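Local coordinates for peptidase M16 C-terminal domain-containing protein (Enterococcus faecalis, PDB 3D3Y) that is of unknown function but belongs to the M16 peptidase family, carries a domain of the inactive type and probably binds a metal ion, at residues G11-V16 with R226-A231; L259-D264 with M315-G320; T247-L252 with E419-N424. One frame throughout, in Å; residues are numbered along the deposited sequence.

Contact 1: G11-V16 with R226-A231; sequences GVNLHV and REEGKA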
ATOM      1  N   GLY A  11     -20.135   2.324  12.372  1.00 33.48           N
ATOM      2  CA  GLY A  11     -18.730   2.424  12.037  1.00 33.14           C
ATOM      3  C   GLY A  11     -17.973   1.107  11.964  1.00 33.05           C
ATOM      4  O   GLY A  11     -16.801   1.068  11.560  1.00 33.13           O
ATOM      5  N   VAL A  12     -18.633   0.026  12.374  1.00 32.97           N
ATOM      6  CA  VAL A  12     -18.040  -1.315  12.391  1.00 32.48           C
ATOM      7  C   VAL A  12     -18.926  -2.300  11.632  1.00 31.31           C
ATOM      8  O   VAL A  12     -20.021  -2.677  12.084  1.00 31.41           O
ATOM      9  CB  VAL A  12     -17.765  -1.828  13.842  1.00 32.95           C
ATOM     10  CG1 VAL A  12     -17.081  -3.220  13.799  1.00 32.57           C
ATOM     11  CG2 VAL A  12     -16.876  -0.836  14.616  1.00 32.71           C
ATOM     12  N   ASN A  13     -18.431  -2.717  10.477  1.00 30.18           N
ATOM     13  CA  ASN A  13     -19.216  -3.542   9.570  1.00 30.20           C
ATOM     14  C   ASN A  13     -18.559  -4.849   9.243  1.00 29.12           C
ATOM     15  O   ASN A  13     -17.328  -4.937   9.171  1.00 30.69           O
ATOM     16  CB  ASN A  13     -19.512  -2.746   8.304  1.00 29.20           C
ATOM     17  CG  ASN A  13     -20.409  -1.575   8.588  1.00 31.97           C
ATOM     18  OD1 ASN A  13     -21.602  -1.755   8.790  1.00 28.60           O
ATOM     19  ND2 ASN A  13     -19.831  -0.372   8.679  1.00 33.05           N
ATOM     20  N   LEU A  14     -19.376  -5.877   9.094  1.00 28.38           N
ATOM     21  CA  LEU A  14     -18.903  -7.214   8.775  1.00 28.45           C
ATOM     22  C   LEU A  14     -19.303  -7.529   7.345  1.00 28.87           C
ATOM     23  O   LEU A  14     -20.436  -7.231   6.912  1.00 28.70           O
ATOM     24  CB  LEU A  14     -19.498  -8.249   9.747  1.00 27.74           C
ATOM     25  CG  LEU A  14     -19.332  -9.763   9.470  1.00 28.02           C
ATOM     26  CD1 LEU A  14     -17.856 -10.220   9.453  1.00 28.41           C
ATOM     27  CD2 LEU A  14     -20.102 -10.565  10.493  1.00 28.95           C
ATOM     28  N   HIS A  15     -18.384  -8.140   6.610  1.00 29.29           N
ATOM     29  CA  HIS A  15     -18.630  -8.499   5.212  1.00 29.80           C
ATOM     30  C   HIS A  15     -18.224  -9.939   5.018  1.00 30.88           C
ATOM     31  O   HIS A  15     -17.050 -10.297   5.212  1.00 29.92           O
ATOM     32  CB  HIS A  15     -17.826  -7.598   4.251  1.00 30.32           C
ATOM     33  CG  HIS A  15     -17.880  -6.146   4.608  1.00 30.72           C
ATOM     34  ND1 HIS A  15     -18.888  -5.313   4.181  1.00 31.00           N
ATOM     35  CD2 HIS A  15     -17.065  -5.385   5.373  1.00 31.41           C
ATOM     36  CE1 HIS A  15     -18.690  -4.096   4.661  1.00 29.61           C
ATOM     37  NE2 HIS A  15     -17.589  -4.111   5.385  1.00 31.16           N
ATOM     38  N   VAL A  16     -19.189 -10.765   4.651  1.00 30.43           N
ATOM     39  CA  VAL A  16     -18.971 -12.191   4.465  1.00 32.37           C
ATOM     40  C   VAL A  16     -19.020 -12.488   2.962  1.00 33.03           C
ATOM     41  O   VAL A  16     -20.002 -12.147   2.293  1.00 32.19           O
ATOM     42  CB  VAL A  16     -20.054 -13.007   5.215  1.00 32.64           C
ATOM     43  CG1 VAL A  16     -19.901 -14.516   4.941  1.00 34.18           C
ATOM     44  CG2 VAL A  16     -20.033 -12.693   6.733  1.00 31.38           C
ATOM     45  N   ARG A 226     -18.926   4.212  16.485  1.00 34.60           N
ATOM     46  CA  ARG A 226     -18.148   5.390  16.094  1.00 35.02           C
ATOM     47  C   ARG A 226     -18.665   5.880  14.758  1.00 35.30           C
ATOM     48  O   ARG A 226     -19.602   5.302  14.211  1.00 35.82           O
ATOM     49  CB  ARG A 226     -16.618   5.122  16.103  1.00 34.21           C
ATOM     50  CG  ARG A 226     -16.066   4.328  14.916  1.00 33.69           C
ATOM     51  CD  ARG A 226     -16.339   2.800  14.949  1.00 33.85           C
ATOM     52  NE  ARG A 226     -16.164   2.174  16.264  1.00 32.50           N
ATOM     53  CZ  ARG A 226     -15.002   1.829  16.821  1.00 29.98           C
ATOM     54  NH1 ARG A 226     -13.836   2.021  16.207  1.00 31.28           N
ATOM     55  NH2 ARG A 226     -15.009   1.277  18.030  1.00 31.02           N
ATOM     56  N   GLU A 227     -18.085   6.961  14.257  1.00 36.59           N
ATOM     57  CA  GLU A 227     -18.494   7.555  12.985  1.00 37.88           C
ATOM     58  C   GLU A 227     -18.437   6.528  11.861  1.00 37.17           C
ATOM     59  O   GLU A 227     -17.501   5.728  11.781  1.00 35.50           O
ATOM     60  CB  GLU A 227     -17.590   8.745  12.648  1.00 38.34           C
ATOM     61  CG  GLU A 227     -17.694   9.896  13.635  1.00 43.77           C
ATOM     62  CD  GLU A 227     -18.981  10.697  13.485  1.00 51.74           C
ATOM     63  OE1 GLU A 227     -19.988  10.140  12.973  1.00 55.21           O
ATOM     64  OE2 GLU A 227     -18.997  11.889  13.888  1.00 54.79           O
ATOM     65  N   GLU A 228     -19.440   6.564  10.996  1.00 36.53           N
ATOM     66  CA  GLU A 228     -19.505   5.647   9.857  1.00 37.06           C
ATOM     67  C   GLU A 228     -18.660   6.119   8.651  1.00 36.42           C
ATOM     68  O   GLU A 228     -18.047   5.300   7.951  1.00 35.56           O
ATOM     69  CB  GLU A 228     -20.967   5.434   9.457  1.00 38.07           C
ATOM     70  CG  GLU A 228     -21.185   4.359   8.413  1.00 42.63           C
ATOM     71  CD  GLU A 228     -21.130   2.936   8.962  1.00 47.03           C
ATOM     72  OE1 GLU A 228     -21.742   2.635  10.009  1.00 49.92           O
ATOM     73  OE2 GLU A 228     -20.498   2.102   8.305  1.00 48.37           O
ATOM     74  N   GLY A 229     -18.616   7.430   8.428  1.00 35.18           N
ATOM     75  CA  GLY A 229     -17.842   8.018   7.331  1.00 35.07           C
ATOM     76  C   GLY A 229     -16.331   7.809   7.433  1.00 34.91           C
ATOM     77  O   GLY A 229     -15.715   8.101   8.452  1.00 34.67           O
ATOM     78  N   LYS A 230     -15.720   7.314   6.363  1.00 34.92           N
ATOM     79  CA  LYS A 230     -14.254   7.230   6.303  1.00 34.38           C
ATOM     80  C   LYS A 230     -13.649   8.550   5.792  1.00 35.03           C
ATOM     81  O   LYS A 230     -14.332   9.337   5.139  1.00 34.79           O
ATOM     82  CB  LYS A 230     -13.842   6.091   5.369  1.00 34.60           C
ATOM     83  CG  LYS A 230     -14.183   4.696   5.916  1.00 36.34           C
ATOM     84  CD  LYS A 230     -13.681   3.603   4.988  1.00 33.82           C
ATOM     85  CE  LYS A 230     -13.895   2.222   5.579  1.00 36.21           C
ATOM     86  NZ  LYS A 230     -15.326   1.788   5.541  1.00 33.84           N
ATOM     87  N   ALA A 231     -12.378   8.782   6.090  1.00 34.97           N
ATOM     88  CA  ALA A 231     -11.585   9.811   5.391  1.00 36.39           C
ATOM     89  C   ALA A 231     -11.751   9.675   3.860  1.00 36.78           C
ATOM     90  O   ALA A 231     -11.929   8.559   3.345  1.00 35.70           O
ATOM     91  CB  ALA A 231     -10.101   9.681   5.760  1.00 35.12           C
TER
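Glu-228 reaches over to Gly-11 and Asn-13 and ends on one hydrogen bond to each. From CB its chain leaves with CG anti to the backbone N (chi1 -172°). A bend at chi2 then brings Glu-228 CD within 3.6 Å of both Gly-11 N and Asn-13 ND2. Glu-228 OE1 accepts the N-H of Gly-11 N at 2.9 Å, a fairly straight bond whose donor stands well above the carboxylate plane. Gln-7 NE2 adds a weak bond to the same oxygen. Glu-228 OE2 takes Asn-13 ND2 at 2.6 Å through its syn lone pair. This bond is bent, 134° at the hydrogen, and the two tips meet with amide and carboxylate planes 52° apart. At the turn into the strand Gly-11 CA also lies 3.5 Å from Glu-227 O. Beside it Val-12 CG2 lies over one face of the Arg-226 guanidinium, 3.5 Å from NE. The N-H groups of that guanidinium serve Thr-224 O, Leu-196 O and Asp-199 O. The loop after helix 211-219 thus packs against the start of strand 12-18, which lies between strands 4-7 and 200-207 in the six-stranded mixed sheet.

Contact 2: L259-D264 with M315-G320; sequences LAYNTD and MTVQTG. With ACT (acetate ion), chain E.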
ATOM      1  N   LEU A 259      12.031  11.805 -10.780  1.00 28.94           N
ATOM      2  CA  LEU A 259      11.140  12.890 -11.245  1.00 29.27           C
ATOM      3  C   LEU A 259       9.723  12.509 -10.872  1.00 30.24           C
ATOM      4  O   LEU A 259       9.328  11.341 -11.022  1.00 30.60           O
ATOM      5  CB  LEU A 259      11.187  13.058 -12.772  1.00 28.64           C
ATOM      6  CG  LEU A 259      12.458  13.488 -13.505  1.00 30.77           C
ATOM      7  CD1 LEU A 259      13.481  12.334 -13.589  1.00 33.18           C
ATOM      8  CD2 LEU A 259      12.066  13.908 -14.882  1.00 34.16           C
ATOM      9  N   ALA A 260       8.956  13.502 -10.432  1.00 30.48           N
ATOM     10  CA  ALA A 260       7.562  13.311 -10.083  1.00 30.03           C
ATOM     11  C   ALA A 260       6.689  14.241 -10.901  1.00 30.37           C
ATOM     12  O   ALA A 260       6.927  15.459 -10.955  1.00 30.37           O
ATOM     13  CB  ALA A 260       7.349  13.570  -8.604  1.00 29.21           C
ATOM     14  N   TYR A 261       5.628  13.669 -11.466  1.00 30.34           N
ATOM     15  CA  TYR A 261       4.689  14.384 -12.301  1.00 30.03           C
ATOM     16  C   TYR A 261       3.295  14.299 -11.714  1.00 30.54           C
ATOM     17  O   TYR A 261       2.922  13.248 -11.193  1.00 31.06           O
ATOM     18  CB  TYR A 261       4.596  13.677 -13.648  1.00 30.81           C
ATOM     19  CG  TYR A 261       5.859  13.570 -14.462  1.00 32.53           C
ATOM     20  CD1 TYR A 261       6.113  14.449 -15.511  1.00 32.22           C
ATOM     21  CD2 TYR A 261       6.767  12.540 -14.228  1.00 33.22           C
ATOM     22  CE1 TYR A 261       7.269  14.325 -16.279  1.00 31.01           C
ATOM     23  CE2 TYR A 261       7.914  12.390 -15.002  1.00 32.91           C
ATOM     24  CZ  TYR A 261       8.146  13.279 -16.022  1.00 33.59           C
ATOM     25  OH  TYR A 261       9.274  13.104 -16.779  1.00 34.71           O
ATOM     26  N   ASN A 262       2.523  15.380 -11.816  1.00 30.09           N
ATOM     27  CA  ASN A 262       1.103  15.350 -11.477  1.00 31.50           C
ATOM     28  C   ASN A 262       0.358  14.770 -12.697  1.00 31.75           C
ATOM     29  O   ASN A 262       0.559  15.228 -13.835  1.00 31.29           O
ATOM     30  CB  ASN A 262       0.617  16.774 -11.157  1.00 31.29           C
ATOM     31  CG  ASN A 262      -0.853  16.831 -10.742  1.00 31.83           C
ATOM     32  OD1 ASN A 262      -1.748  16.699 -11.561  1.00 35.07           O
ATOM     33  ND2 ASN A 262      -1.089  17.063  -9.477  1.00 33.70           N
ATOM     34  N   THR A 263      -0.461  13.758 -12.473  1.00 31.14           N
ATOM     35  CA  THR A 263      -1.267  13.209 -13.551  1.00 31.60           C
ATOM     36  C   THR A 263      -2.707  13.659 -13.451  1.00 32.99           C
ATOM     37  O   THR A 263      -3.420  13.640 -14.452  1.00 33.26           O
ATOM     38  CB  THR A 263      -1.292  11.670 -13.521  1.00 30.78           C
ATOM     39  OG1 THR A 263      -1.917  11.261 -12.294  1.00 33.19           O
ATOM     40  CG2 THR A 263       0.130  11.066 -13.601  1.00 31.92           C
ATOM     41  N   ASP A 264      -3.137  14.008 -12.240  1.00 32.55           N
ATOM     42  CA  ASP A 264      -4.542  14.225 -11.944  1.00 34.62           C
ATOM     43  C   ASP A 264      -5.459  13.061 -12.433  1.00 33.79           C
ATOM     44  O   ASP A 264      -6.611  13.289 -12.753  1.00 33.21           O
ATOM     45  CB  ASP A 264      -4.961  15.577 -12.550  1.00 35.46           C
ATOM     46  CG  ASP A 264      -6.224  16.146 -11.925  1.00 41.96           C
ATOM     47  OD1 ASP A 264      -6.362  16.099 -10.667  1.00 47.86           O
ATOM     48  OD2 ASP A 264      -7.069  16.660 -12.704  1.00 45.28           O
HETATM   49  N   MSE A 315       2.837  10.301 -10.817  1.00 35.41           N
HETATM   50  CA  MSE A 315       3.602   9.329 -11.582  1.00 39.32           C
HETATM   51  C   MSE A 315       5.046   9.677 -11.298  1.00 36.07           C
HETATM   52  O   MSE A 315       5.331  10.823 -11.206  1.00 34.55           O
HETATM   53  CB  MSE A 315       3.341   9.607 -13.061  1.00 38.86           C
HETATM   54  CG  MSE A 315       3.468   8.516 -14.040  1.00 41.31           C
HETATM   55 SE   MSE A 315       4.671   8.746 -15.476  0.70 53.02          SE
HETATM   56  CE  MSE A 315       6.060   9.403 -14.570  1.00 24.82           C
ATOM     57  N   THR A 316       5.937   8.693 -11.180  1.00 35.51           N
ATOM     58  CA  THR A 316       7.360   8.960 -10.929  1.00 34.94           C
ATOM     59  C   THR A 316       8.216   8.204 -11.933  1.00 34.75           C
ATOM     60  O   THR A 316       7.794   7.149 -12.469  1.00 34.47           O
ATOM     61  CB  THR A 316       7.808   8.511  -9.529  1.00 36.09           C
ATOM     62  OG1 THR A 316       7.735   7.092  -9.451  1.00 36.54           O
ATOM     63  CG2 THR A 316       6.954   9.118  -8.427  1.00 33.61           C
ATOM     64  N   VAL A 317       9.371   8.784 -12.229  1.00 31.84           N
ATOM     65  CA  VAL A 317      10.381   8.159 -12.997  1.00 31.93           C
ATOM     66  C   VAL A 317      11.551   8.085 -12.038  1.00 31.89           C
ATOM     67  O   VAL A 317      11.885   9.085 -11.384  1.00 32.02           O
ATOM     68  CB  VAL A 317      10.757   8.996 -14.259  1.00 31.63           C
ATOM     69  CG1 VAL A 317      12.071   8.473 -14.922  1.00 31.06           C
ATOM     70  CG2 VAL A 317       9.631   8.955 -15.290  1.00 31.13           C
ATOM     71  N   GLN A 318      12.158   6.904 -11.941  1.00 32.18           N
ATOM     72  CA  GLN A 318      13.320   6.697 -11.093  1.00 32.65           C
ATOM     73  C   GLN A 318      14.479   6.169 -11.937  1.00 32.09           C
ATOM     74  O   GLN A 318      14.286   5.222 -12.702  1.00 32.71           O
ATOM     75  CB  GLN A 318      12.974   5.663 -10.020  1.00 33.10           C
ATOM     76  CG  GLN A 318      11.884   6.121  -9.048  1.00 37.89           C
ATOM     77  CD  GLN A 318      11.589   5.039  -8.037  1.00 43.11           C
ATOM     78  OE1 GLN A 318      12.503   4.483  -7.396  1.00 42.64           O
ATOM     79  NE2 GLN A 318      10.316   4.703  -7.913  1.00 43.98           N
ATOM     80  N   THR A 319      15.663   6.776 -11.800  1.00 31.72           N
ATOM     81  CA  THR A 319      16.866   6.344 -12.510  1.00 30.94           C
ATOM     82  C   THR A 319      18.064   6.210 -11.557  1.00 30.67           C
ATOM     83  O   THR A 319      18.128   6.895 -10.531  1.00 30.15           O
ATOM     84  CB  THR A 319      17.229   7.328 -13.683  1.00 30.83           C
ATOM     85  OG1 THR A 319      17.737   8.560 -13.166  1.00 32.85           O
ATOM     86  CG2 THR A 319      15.969   7.659 -14.567  1.00 31.85           C
ATOM     87  N   GLY A 320      18.984   5.315 -11.903  1.00 30.22           N
ATOM     88  CA  GLY A 320      20.353   5.293 -11.351  1.00 29.15           C
ATOM     89  C   GLY A 320      21.283   5.690 -12.480  1.00 30.13           C
ATOM     90  O   GLY A 320      21.188   5.151 -13.624  1.00 29.48           O
TER
HETATM   91  C   ACT E 426       5.114   5.863  -7.137  1.00 43.79           C
HETATM   92  O   ACT E 426       6.369   5.852  -7.310  1.00 43.01           O
HETATM   93  OXT ACT E 426       4.364   6.221  -8.105  1.00 43.25           O
HETATM   94  CH3 ACT E 426       4.549   5.476  -5.809  1.00 43.19           C
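An antiparallel strand pair is formed by Leu-259, Ala-260 and Tyr-261 opposite Val-317, Thr-316 and Met-315. Two hydrogen-bonded pairs flank one non-hydrogen-bonded pair. Leu-259 and Val-317 exchange two bonds, with Leu-259 N to Val-317 O at 2.8 Å. Tyr-261 N gives a nearly straight bond to Met-315 O, and Met-315 N returns one to Tyr-261 O. Between the two pairs, Thr-316 CA lies 3.1 Å from Leu-259 O in a CA-H...O contact.

The side chains of Tyr-261 and Met-315, a selenomethionine, run side by side and point the same way. SE stands 5.2 Å from the centroid of the Tyr-261 ring, 39° off the normal, in an oblique Met-aromatic contact. Its chi2 of -123° sets SE away from a staggered position, and a further bend at chi3 (45°) brings CE to the ring, also obliquely. Met-315 CE is 3.2 Å from Tyr-261 CD2, tighter than normal packing, and the exact place of CE is somewhat doubtful.

These strands are 255-262 and 314-321, neighbours in the five-stranded mixed sheet. The face carrying Leu-259, Tyr-261, Met-315 and Val-317 is covered by helices. Leu-259 and Tyr-261 pack on helix 326-341, while Met-315 and Val-317 meet Phe-282 of helix 272-284.

Val-317 CG2 approaches the Tyr-261 ring at its edge, 3.9 Å from CE2. Just past the paired residues, Thr-263 turns CG2 onto Met-315 CB at 3.6 Å, the two side chains crossing at about a right angle. Thr-263 OG1 bonds to Ile-265 N. Ala-260 and Thr-316 point to the other face. There Thr-316 OG1 donates to an acetate oxygen, O, at 2.8 Å. The acetate probably came from the crystallisation liquor.

Contact 3: T247-L252 with E419-N424; sequences TEREVL and EGETEN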
ATOM      1  N   THR A 247      18.535  18.522  -4.207  1.00 37.08           N
ATOM      2  CA  THR A 247      19.705  17.640  -4.310  1.00 36.93           C
ATOM      3  C   THR A 247      20.261  17.326  -2.930  1.00 37.31           C
ATOM      4  O   THR A 247      20.280  18.196  -2.048  1.00 35.94           O
ATOM      5  CB  THR A 247      20.831  18.290  -5.115  1.00 38.09           C
ATOM      6  OG1 THR A 247      20.316  18.765  -6.369  1.00 39.14           O
ATOM      7  CG2 THR A 247      21.958  17.277  -5.377  1.00 36.76           C
ATOM      8  N   GLU A 248      20.694  16.081  -2.745  1.00 36.36           N
ATOM      9  CA  GLU A 248      21.439  15.695  -1.559  1.00 37.49           C
ATOM     10  C   GLU A 248      22.687  14.966  -2.008  1.00 36.30           C
ATOM     11  O   GLU A 248      22.659  14.220  -2.989  1.00 35.56           O
ATOM     12  CB  GLU A 248      20.601  14.814  -0.630  1.00 37.44           C
ATOM     13  CG  GLU A 248      19.352  15.511  -0.086  1.00 40.68           C
ATOM     14  CD  GLU A 248      18.540  14.647   0.864  1.00 40.63           C
ATOM     15  OE1 GLU A 248      19.040  13.583   1.286  1.00 42.77           O
ATOM     16  OE2 GLU A 248      17.382  15.032   1.168  1.00 45.07           O
ATOM     17  N   ARG A 249      23.785  15.188  -1.291  1.00 36.03           N
ATOM     18  CA  ARG A 249      25.035  14.510  -1.587  1.00 36.10           C
ATOM     19  C   ARG A 249      25.346  13.474  -0.534  1.00 35.88           C
ATOM     20  O   ARG A 249      25.189  13.738   0.666  1.00 34.82           O
ATOM     21  CB  ARG A 249      26.176  15.511  -1.641  1.00 37.21           C
ATOM     22  CG  ARG A 249      26.102  16.504  -2.792  1.00 42.49           C
ATOM     23  CD  ARG A 249      27.469  17.197  -2.978  1.00 51.21           C
ATOM     24  NE  ARG A 249      28.364  16.391  -3.814  1.00 56.98           N
ATOM     25  CZ  ARG A 249      28.780  16.723  -5.043  1.00 60.20           C
ATOM     26  NH1 ARG A 249      28.408  17.880  -5.607  1.00 60.89           N
ATOM     27  NH2 ARG A 249      29.575  15.892  -5.717  1.00 59.94           N
ATOM     28  N   GLU A 250      25.802  12.299  -0.992  1.00 35.20           N
ATOM     29  CA  GLU A 250      26.142  11.187  -0.117  1.00 34.88           C
ATOM     30  C   GLU A 250      27.253  10.428  -0.803  1.00 32.66           C
ATOM     31  O   GLU A 250      27.450  10.533  -2.019  1.00 31.35           O
ATOM     32  CB  GLU A 250      24.955  10.208   0.040  1.00 35.75           C
ATOM     33  CG  GLU A 250      23.773  10.673   0.881  1.00 38.70           C
ATOM     34  CD  GLU A 250      22.869   9.505   1.300  1.00 39.16           C
ATOM     35  OE1 GLU A 250      23.391   8.360   1.365  1.00 43.16           O
ATOM     36  OE2 GLU A 250      21.659   9.738   1.575  1.00 43.40           O
ATOM     37  N   VAL A 251      27.967   9.633  -0.026  1.00 31.09           N
ATOM     38  CA  VAL A 251      29.016   8.775  -0.579  1.00 29.35           C
ATOM     39  C   VAL A 251      28.269   7.613  -1.212  1.00 29.32           C
ATOM     40  O   VAL A 251      27.573   6.871  -0.511  1.00 29.39           O
ATOM     41  CB  VAL A 251      29.967   8.266   0.494  1.00 28.96           C
ATOM     42  CG1 VAL A 251      31.014   7.374  -0.136  1.00 29.59           C
ATOM     43  CG2 VAL A 251      30.667   9.445   1.252  1.00 29.10           C
ATOM     44  N   LEU A 252      28.371   7.468  -2.529  1.00 27.90           N
ATOM     45  CA  LEU A 252      27.581   6.439  -3.228  1.00 28.12           C
ATOM     46  C   LEU A 252      28.403   5.956  -4.378  1.00 28.43           C
ATOM     47  O   LEU A 252      29.267   6.688  -4.848  1.00 29.00           O
ATOM     48  CB  LEU A 252      26.297   7.044  -3.800  1.00 27.42           C
ATOM     49  CG  LEU A 252      25.316   7.862  -2.948  1.00 28.44           C
ATOM     50  CD1 LEU A 252      24.415   8.712  -3.832  1.00 31.50           C
ATOM     51  CD2 LEU A 252      24.494   6.962  -2.049  1.00 32.41           C
ATOM     52  N   GLU A 419      23.164  12.795  -5.200  1.00 31.05           N
ATOM     53  CA  GLU A 419      24.387  12.932  -5.948  1.00 33.55           C
ATOM     54  C   GLU A 419      25.542  12.290  -5.216  1.00 33.33           C
ATOM     55  O   GLU A 419      25.865  12.664  -4.073  1.00 31.94           O
ATOM     56  CB  GLU A 419      24.683  14.404  -6.243  1.00 33.15           C
ATOM     57  CG  GLU A 419      25.978  14.617  -7.043  1.00 37.03           C
ATOM     58  CD  GLU A 419      26.193  16.081  -7.447  1.00 37.10           C
ATOM     59  OE1 GLU A 419      25.969  16.955  -6.598  1.00 40.26           O
ATOM     60  OE2 GLU A 419      26.577  16.340  -8.613  1.00 42.16           O
ATOM     61  N   GLY A 420      26.167  11.323  -5.884  1.00 33.63           N
ATOM     62  CA  GLY A 420      27.272  10.604  -5.300  1.00 34.97           C
ATOM     63  C   GLY A 420      28.487  11.492  -5.162  1.00 37.06           C
ATOM     64  O   GLY A 420      28.821  12.243  -6.083  1.00 36.74           O
ATOM     65  N   GLU A 421      29.108  11.425  -3.979  1.00 38.95           N
ATOM     66  CA  GLU A 421      30.450  11.931  -3.724  1.00 41.92           C
ATOM     67  C   GLU A 421      31.382  10.730  -3.816  1.00 41.64           C
ATOM     68  O   GLU A 421      31.305   9.781  -3.007  1.00 41.87           O
ATOM     69  CB  GLU A 421      30.538  12.589  -2.335  1.00 41.23           C
ATOM     70  CG  GLU A 421      29.432  13.620  -2.104  1.00 44.94           C
ATOM     71  CD  GLU A 421      29.513  14.360  -0.751  1.00 46.93           C
ATOM     72  OE1 GLU A 421      29.500  13.697   0.330  1.00 53.00           O
ATOM     73  OE2 GLU A 421      29.567  15.617  -0.784  1.00 53.14           O
ATOM     74  N   THR A 422      32.228  10.724  -4.837  1.00 41.88           N
ATOM     75  CA  THR A 422      33.175   9.622  -4.980  1.00 42.16           C
ATOM     76  C   THR A 422      34.605  10.123  -4.788  1.00 43.12           C
ATOM     77  O   THR A 422      35.517   9.333  -4.636  1.00 42.14           O
ATOM     78  CB  THR A 422      33.015   8.881  -6.341  1.00 42.00           C
ATOM     79  OG1 THR A 422      33.564   9.681  -7.390  1.00 42.00           O
ATOM     80  CG2 THR A 422      31.534   8.565  -6.664  1.00 40.32           C
ATOM     81  N   GLU A 423      34.790  11.440  -4.787  1.00 44.89           N
ATOM     82  CA  GLU A 423      36.137  12.025  -4.745  1.00 47.08           C
ATOM     83  C   GLU A 423      36.452  12.594  -3.369  1.00 47.75           C
ATOM     84  O   GLU A 423      35.597  13.212  -2.733  1.00 47.47           O
ATOM     85  CB  GLU A 423      36.314  13.113  -5.814  1.00 47.51           C
ATOM     86  CG  GLU A 423      36.023  12.645  -7.248  1.00 50.05           C
ATOM     87  CD  GLU A 423      36.664  13.534  -8.300  1.00 53.10           C
ATOM     88  OE1 GLU A 423      35.915  14.155  -9.080  1.00 54.52           O
ATOM     89  OE2 GLU A 423      37.916  13.621  -8.335  1.00 54.69           O
ATOM     90  N   ASN A 424      37.678  12.358  -2.918  1.00 48.44           N
ATOM     91  CA  ASN A 424      38.132  12.841  -1.624  1.00 49.72           C
ATOM     92  C   ASN A 424      38.670  14.267  -1.661  1.00 51.45           C
ATOM     93  O   ASN A 424      39.058  14.772  -2.720  1.00 51.64           O
ATOM     94  CB  ASN A 424      39.203  11.910  -1.065  1.00 49.01           C
ATOM     95  CG  ASN A 424      38.619  10.791  -0.253  1.00 47.05           C
ATOM     96  OD1 ASN A 424      37.669  10.990   0.501  1.00 43.50           O
ATOM     97  ND2 ASN A 424      39.189   9.608  -0.383  1.00 44.92           N
TER
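Glu-250 O is met by two neighbouring donors of one strand. Glu-421 N bonds to Glu-250 O at 2.7 Å, and Gly-420 CA adds a CA-H...O contact to it at 3.3 Å. One step back, Glu-419 O is shared likewise by Glu-250 N and Arg-249 CA. Glu-419 N closes the ladder with a nearly straight bond to Glu-248 O.

On one face Arg-249 forms a salt-bridge network with two acids. Glu-419 CG is anti to the backbone N (chi1 -180°), and the extended chain beyond it carries the carboxylate out beside Arg-249. Glu-419 CD lies 3.3 Å above one face of the Arg-249 guanidinium, offset toward the rim, the planes 31° apart. Arg-249 NH1 is 2.8 Å from Glu-419 OE1, an oxygen well out of the plane; the bridge rests on charge alone. Glu-421 crosses Arg-249 at about a right angle, with CG at the guanidinium edge and OE2 3.4 Å from NE, a longer bridge. On the other face Glu-250 is salt-bridged to Lys-150.

The two strands form a parallel pair at the edge of the five-stranded mixed sheet, 244-251 outermost and the C-terminal strand 411-421 beside it.

How the contacts relate
All touching residues of contact 2 are buried, contact 1 is partly buried, and contact 3 lies at the surface. Contacts 2 and 3 belong to the same five-stranded sheet. In it strand 411-421 runs between 244-251 and 255-262, two strands consecutive in the chain. The centres of contacts 2 and 3 are about 22 Å apart. Contact 1 joins a loop to the six-stranded sheet and lies on the opposite side of the chain's centre from the other two. Chemistry follows place. Contact 2 joins antiparallel strands and adds apolar and aromatic packing under helices. Contact 3 joins parallel strands and adds charge pairs. Contact 1 has no strand pairing; its two hydrogen bonds both end on one loop carboxylate, beside a valine packed on an arginine.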